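Local coordinates for putative tautomerase (Streptomyces achromogenes, PDB 3RY0), which is a small putative tautomerase of the MIF clan that assembles from six copies of a short beta-alpha-beta chain, at residues 9-12 with 13-17. Numbering follows the deposited sequence.
Sequences EGRS and PQEVA
A capping box between S12 and E15 starts helix 13-31, with S12 at the N-cap and P13 opening the first turn. S12 OG, turned between its own backbone N and carbonyl carbon (chi1 59°), accepts from E15 N at 3.1 Å. In return the carboxylate of E15 reaches back: its OE1 accepts a hydrogen bond from S12 N at 2.8 Å on its anti lone pair, in an almost straight line (171°). S12 OG and E15 OE1 also lie 3.0 Å apart, so the two side chains pack closely. The helical pattern begins directly behind, where V16 N bonds to S12 O at 3.0 Å.

The other carboxylate oxygen of E15 serves R11. R11 NH1 meets OE2 of E15 at 2.8 Å in a salt bridge; OE2 lies in the guanidinium plane, yet the nitrogen comes from above the carboxylate, whose plane is turned 58° from the guanidinium. A bend at chi2 swings the R11 chain so that its CD passes 3.3 Å from E15 OE1. Bonds to both oxygens should hold the carboxylate's rotation.

The turn links strand 2-8 to helix 13-31 in a beta-alpha-beta unit completed by strand 39-45, where V16 touches E44. A second subunit receives R11 NH1 on the carbonyl of its L31, and F51 of a third packs on V16.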
loop_
_atom_site.group_PDB
_atom_site.type_symbol
_atom_site.label_atom_id
_atom_site.label_comp_id
_atom_site.label_asym_id
_atom_site.label_seq_id
_atom_site.Cartn_x
_atom_site.Cartn_y
_atom_site.Cartn_z
ATOM N N GLU A 9 -8.390 -13.591 6.488
ATOM C CA GLU A 9 -9.206 -14.593 5.819
ATOM C C GLU A 9 -10.309 -15.121 6.733
ATOM O O GLU A 9 -10.197 -15.188 7.937
ATOM C CB GLU A 9 -8.328 -15.780 5.275
ATOM C CG GLU A 9 -7.548 -15.460 4.038
ATOM C CD GLU A 9 -6.673 -16.601 3.524
ATOM O OE1 GLU A 9 -6.569 -17.658 4.207
ATOM O OE2 GLU A 9 -6.054 -16.454 2.476
ATOM N N GLY A 10 -11.373 -15.490 6.037
ATOM C CA GLY A 10 -12.427 -16.263 6.626
ATOM C C GLY A 10 -13.712 -15.480 6.830
ATOM O O GLY A 10 -14.599 -15.998 7.540
ATOM N N ARG A 11 -13.847 -14.247 6.306
ATOM C CA ARG A 11 -15.141 -13.521 6.505
ATOM C C ARG A 11 -16.079 -14.032 5.480
ATOM O O ARG A 11 -15.679 -14.458 4.384
ATOM C CB ARG A 11 -15.061 -12.025 6.203
ATOM C CG ARG A 11 -14.469 -11.165 7.179
ATOM C CD ARG A 11 -15.225 -11.264 8.384
ATOM N NE ARG A 11 -14.468 -10.789 9.487
ATOM C CZ ARG A 11 -14.989 -10.530 10.670
ATOM N NH1 ARG A 11 -16.299 -10.735 10.876
ATOM N NH2 ARG A 11 -14.207 -10.112 11.664
ATOM N N SER A 12 -17.381 -13.964 5.754
ATOM C CA SER A 12 -18.275 -14.450 4.764
ATOM C C SER A 12 -18.399 -13.476 3.600
ATOM O O SER A 12 -18.142 -12.228 3.766
ATOM C CB SER A 12 -19.708 -14.627 5.351
ATOM O OG SER A 12 -20.224 -13.382 5.853
ATOM N N PRO A 13 -18.850 -13.978 2.478
ATOM C CA PRO A 13 -19.119 -13.087 1.356
ATOM C C PRO A 13 -20.130 -11.996 1.736
ATOM O O PRO A 13 -20.043 -10.834 1.301
ATOM C CB PRO A 13 -19.650 -14.007 0.271
ATOM C CG PRO A 13 -18.988 -15.336 0.565
ATOM C CD PRO A 13 -18.887 -15.412 2.065
ATOM N N GLN A 14 -21.092 -12.313 2.593
ATOM C CA GLN A 14 -22.127 -11.333 2.876
ATOM C C GLN A 14 -21.529 -10.210 3.739
ATOM O O GLN A 14 -21.874 -9.054 3.598
ATOM C CB GLN A 14 -23.232 -12.066 3.715
ATOM C CG GLN A 14 -24.053 -13.174 2.997
ATOM C CD GLN A 14 -23.271 -14.440 2.451
ATOM O OE1 GLN A 14 -22.253 -14.923 3.025
ATOM N NE2 GLN A 14 -23.806 -15.003 1.325
ATOM N N GLU A 15 -20.657 -10.564 4.697
ATOM C CA GLU A 15 -20.032 -9.576 5.541
ATOM C C GLU A 15 -19.128 -8.660 4.661
ATOM O O GLU A 15 -19.129 -7.454 4.896
ATOM C CB GLU A 15 -19.098 -10.220 6.585
ATOM C CG GLU A 15 -19.842 -10.924 7.707
ATOM C CD GLU A 15 -18.890 -11.699 8.598
ATOM O OE1 GLU A 15 -18.258 -12.647 8.061
ATOM O OE2 GLU A 15 -18.795 -11.393 9.780
ATOM N N VAL A 16 -18.376 -9.259 3.730
ATOM C CA VAL A 16 -17.452 -8.415 2.878
ATOM C C VAL A 16 -18.318 -7.462 2.046
ATOM O O VAL A 16 -17.974 -6.285 1.970
ATOM C CB VAL A 16 -16.604 -9.310 2.022
ATOM C CG1 VAL A 16 -15.850 -8.429 1.003
ATOM C CG2 VAL A 16 -15.534 -10.003 2.924
ATOM N N ALA A 17 -19.458 -7.921 1.472
ATOM C CA ALA A 17 -20.282 -7.037 0.676
ATOM C C ALA A 17 -20.902 -5.888 1.557
ATOM O O ALA A 17 -20.959 -4.736 1.183
ATOM C CB ALA A 17 -21.408 -7.842 0.057
HETATM O O HOH W 1 -17.604 -15.781 8.898
#